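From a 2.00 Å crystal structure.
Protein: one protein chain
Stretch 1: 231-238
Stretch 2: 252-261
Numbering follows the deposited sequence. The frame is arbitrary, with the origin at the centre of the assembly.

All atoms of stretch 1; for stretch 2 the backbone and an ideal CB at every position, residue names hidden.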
# COMPACT_ATOMS: atom_id res chain seq x y z
N LEU A 231 2.63 3.45 -4.57
CA LEU A 231 3.39 2.95 -3.44
C LEU A 231 2.51 2.08 -2.58
O LEU A 231 1.41 2.49 -2.18
CB LEU A 231 3.96 4.10 -2.57
CG LEU A 231 5.18 4.85 -3.13
CD1 LEU A 231 5.31 6.21 -2.47
CD2 LEU A 231 6.46 4.04 -2.96
N PHE A 232 2.99 0.88 -2.28
CA PHE A 232 2.29 0.04 -1.32
C PHE A 232 2.20 0.74 0.03
O PHE A 232 3.21 1.26 0.54
CB PHE A 232 3.00 -1.30 -1.14
CG PHE A 232 2.23 -2.26 -0.26
CD1 PHE A 232 0.98 -2.74 -0.67
CD2 PHE A 232 2.75 -2.70 0.95
CE1 PHE A 232 0.26 -3.63 0.13
CE2 PHE A 232 2.03 -3.60 1.77
CZ PHE A 232 0.79 -4.06 1.36
N GLY A 233 1.01 0.71 0.61
CA GLY A 233 0.79 1.24 1.93
C GLY A 233 0.47 2.73 2.00
O GLY A 233 0.13 3.23 3.06
N LEU A 234 0.57 3.45 0.88
CA LEU A 234 0.32 4.89 0.94
C LEU A 234 -1.08 5.25 1.50
O LEU A 234 -1.20 6.11 2.38
CB LEU A 234 0.58 5.56 -0.41
CG LEU A 234 0.61 7.07 -0.46
CD1 LEU A 234 1.69 7.64 0.50
CD2 LEU A 234 0.90 7.47 -1.90
N TYR A 235 -2.10 4.54 1.03
CA TYR A 235 -3.46 4.79 1.49
C TYR A 235 -3.54 4.60 3.01
O TYR A 235 -4.09 5.43 3.74
CB TYR A 235 -4.43 3.83 0.80
CG TYR A 235 -5.80 3.84 1.42
CD1 TYR A 235 -6.27 2.73 2.12
CD2 TYR A 235 -6.65 4.96 1.30
CE1 TYR A 235 -7.56 2.73 2.68
CE2 TYR A 235 -7.92 4.98 1.83
CZ TYR A 235 -8.37 3.87 2.54
OH TYR A 235 -9.63 3.87 3.10
N GLU A 236 -2.96 3.52 3.49
CA GLU A 236 -2.97 3.23 4.91
C GLU A 236 -2.04 4.15 5.74
O GLU A 236 -2.29 4.38 6.93
CB GLU A 236 -2.60 1.78 5.12
CG GLU A 236 -3.63 0.80 4.59
CD GLU A 236 -3.46 0.50 3.09
OE1 GLU A 236 -2.54 1.07 2.46
OE2 GLU A 236 -4.26 -0.31 2.55
N ALA A 237 -0.97 4.64 5.12
CA ALA A 237 0.09 5.37 5.82
C ALA A 237 -0.12 6.89 5.87
O ALA A 237 0.45 7.55 6.73
CB ALA A 237 1.45 5.07 5.18
N LYS A 238 -0.90 7.44 4.94
CA LYS A 238 -0.77 8.87 4.63
C LYS A 238 -1.16 9.77 5.82
O LYS A 238 -0.57 10.82 6.02
CB LYS A 238 -1.55 9.25 3.35
CG LYS A 238 -3.03 8.96 3.41
CD LYS A 238 -3.70 9.12 2.05
CE LYS A 238 -5.19 8.71 2.15
NZ LYS A 238 -5.93 8.99 0.87
N UNK A 252 9.88 -3.76 0.64
CA UNK A 252 8.78 -4.55 0.09
C UNK A 252 7.60 -4.67 1.04
O UNK A 252 7.64 -4.15 2.16
CB UNK A 252 9.28 -5.95 -0.28
N UNK A 253 6.56 -5.39 0.60
CA UNK A 253 5.28 -5.47 1.32
C UNK A 253 5.43 -6.13 2.70
O UNK A 253 4.75 -5.74 3.65
CB UNK A 253 4.26 -6.25 0.49
N UNK A 254 6.25 -7.17 2.79
CA UNK A 254 6.38 -7.94 4.03
C UNK A 254 7.03 -7.05 5.10
O UNK A 254 6.58 -7.03 6.21
CB UNK A 254 7.20 -9.21 3.80
N UNK A 255 8.06 -6.30 4.74
CA UNK A 255 8.65 -5.37 5.72
C UNK A 255 7.62 -4.35 6.18
O UNK A 255 7.63 -3.94 7.32
CB UNK A 255 9.86 -4.65 5.12
N UNK A 256 6.76 -3.91 5.26
CA UNK A 256 5.80 -2.89 5.62
C UNK A 256 4.77 -3.49 6.58
O UNK A 256 4.44 -2.89 7.60
CB UNK A 256 5.12 -2.31 4.37
N UNK A 257 4.27 -4.68 6.23
CA UNK A 257 3.23 -5.32 7.02
C UNK A 257 3.73 -5.59 8.42
O UNK A 257 2.96 -5.47 9.38
CB UNK A 257 2.77 -6.62 6.36
N UNK A 258 5.01 -5.93 8.54
CA UNK A 258 5.66 -6.16 9.82
C UNK A 258 5.76 -4.90 10.66
O UNK A 258 5.43 -4.92 11.83
CB UNK A 258 7.06 -6.74 9.60
N UNK A 259 6.25 -3.81 10.07
CA UNK A 259 6.33 -2.54 10.81
C UNK A 259 4.94 -2.08 11.28
O UNK A 259 4.74 -1.70 12.45
CB UNK A 259 6.97 -1.46 9.94
N UNK A 260 3.95 -2.18 10.38
CA UNK A 260 2.55 -1.87 10.74
C UNK A 260 2.04 -2.79 11.87
O UNK A 260 1.30 -2.35 12.75
CB UNK A 260 1.65 -2.01 9.51
N UNK A 261 2.41 -4.06 11.82
CA UNK A 261 2.10 -5.01 12.91
C UNK A 261 2.67 -4.54 14.24
O UNK A 261 2.13 -4.87 15.30
CB UNK A 261 2.65 -6.40 12.58

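Position 252 stands just before a helix, at the N-cap, with phi/psi of -150/-180. These extended angles do not demand glycine, and its ideal CB finds nothing of stretch 1 within 5.5 Å, so many residues, including classic capping Ser, Thr, Asp or Asn, would fit. The deposited residue is Gly252; the O atom of Gly252 accepts a hydrogen bond from the N atom of residue 256 at 3.2 Å.

Position 253 begins the helix. Its CA-to-CB bond runs sideways, yet the ideal CB lies 3.7 Å from Phe232 CE2, above the ring. Any side chain with a CB methylene could cover that face, whatever follows beyond it. The residue is Tyr253: its CB sits 4.1 Å from the centroid of the Phe232 ring, 29° off the normal, a CH-pi contact. With chi1 at 75° (p), the phenol leads away from stretch 1.

Positions 254 and 255 have no part of stretch 1 within 5.5 Å of their ideal CB atoms, so stretch 1 hardly restricts them. They are Phe254, whose CA-to-CB bond points away, and Asp255, whose OD2 accepts a weak hydrogen bond from Gly252 N (3.0 Å, 128° at the hydrogen).

Position 256 points toward stretch 1, its ideal CB 4.2 Å from Phe232 CD2. Beside the ring lies Gly233, which offers no side chain; a medium aliphatic residue such as Leu, Ile or Met suits this space. Leu256 occupies it. Its CD1 approaches Phe232 CD2 at 3.8 Å, Phe232 O at 3.4 Å and Gly233 CA at 4.0 Å. An ideal CB on Gly233 would come within 2.5 Å of Leu256 CD1, a clash, although the phi/psi of 87/-8 there already calls for glycine.

Position 257 is directed sideways, and its ideal CB touches nothing, but a longer apolar chain could reach the Phe232 rim. Leu257 does so: its CD2 lies 4.2 Å from Phe232 CE2, near the ring plane.

Positions 258 and 259 are out of reach, leaving their choice open from this side. They hold Arg258 and Leu259.

Position 260 points toward stretch 1 but starts too far for a small side chain to make contact; a long or aromatic one could bridge the gap to the helix at 236-237. Phe260 does this, placing CZ 3.9 Å from Glu236 CB and 3.8 Å from Glu236 O, with that oxygen at the ring edge.

Position 261 is again out of reach. Ser261 turns back on its own helix, where its OG donates to Leu257 O at 2.8 Å.

Stretch 2, residues 252-261: GYFDLLRLFS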
# COMPACT_ATOMS: atom_id res chain seq x y z
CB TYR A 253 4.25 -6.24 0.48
CG TYR A 253 4.49 -7.72 0.48
CD1 TYR A 253 3.88 -8.55 1.42
CD2 TYR A 253 5.36 -8.30 -0.44
CE1 TYR A 253 4.13 -9.91 1.45
CE2 TYR A 253 5.61 -9.67 -0.43
CZ TYR A 253 4.99 -10.46 0.51
OH TYR A 253 5.22 -11.82 0.55
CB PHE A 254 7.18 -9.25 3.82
CG PHE A 254 7.55 -9.95 5.08
CD1 PHE A 254 6.60 -10.67 5.80
CD2 PHE A 254 8.86 -9.88 5.56
CE1 PHE A 254 6.95 -11.31 6.98
CE2 PHE A 254 9.22 -10.52 6.75
CZ PHE A 254 8.26 -11.23 7.46
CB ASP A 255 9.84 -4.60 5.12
CG ASP A 255 10.74 -5.47 4.28
OD1 ASP A 255 11.56 -6.20 4.86
OD2 ASP A 255 10.70 -5.47 3.02
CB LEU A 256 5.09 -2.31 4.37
CG LEU A 256 4.13 -1.12 4.63
CD1 LEU A 256 4.18 -0.18 3.42
CD2 LEU A 256 2.68 -1.54 4.90
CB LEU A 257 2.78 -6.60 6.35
CG LEU A 257 2.06 -6.34 5.03
CD1 LEU A 257 1.71 -7.65 4.38
CD2 LEU A 257 0.83 -5.51 5.32
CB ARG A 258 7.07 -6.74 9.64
CG ARG A 258 7.08 -8.22 9.32
CD ARG A 258 6.62 -9.10 10.48
NE ARG A 258 7.69 -9.21 11.46
CZ ARG A 258 7.58 -8.90 12.75
NH1 ARG A 258 6.44 -8.48 13.26
NH2 ARG A 258 8.62 -9.03 13.54
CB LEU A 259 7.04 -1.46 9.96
CG LEU A 259 8.54 -1.22 10.25
CD1 LEU A 259 9.39 -2.44 9.89
CD2 LEU A 259 9.01 0.00 9.44
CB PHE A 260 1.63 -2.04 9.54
CG PHE A 260 0.99 -0.80 9.08
CD1 PHE A 260 1.62 -0.00 8.13
CD2 PHE A 260 -0.22 -0.40 9.60
CE1 PHE A 260 1.02 1.17 7.72
CE2 PHE A 260 -0.82 0.77 9.18
CZ PHE A 260 -0.20 1.54 8.23
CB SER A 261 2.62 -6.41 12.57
OG SER A 261 1.91 -6.96 11.46
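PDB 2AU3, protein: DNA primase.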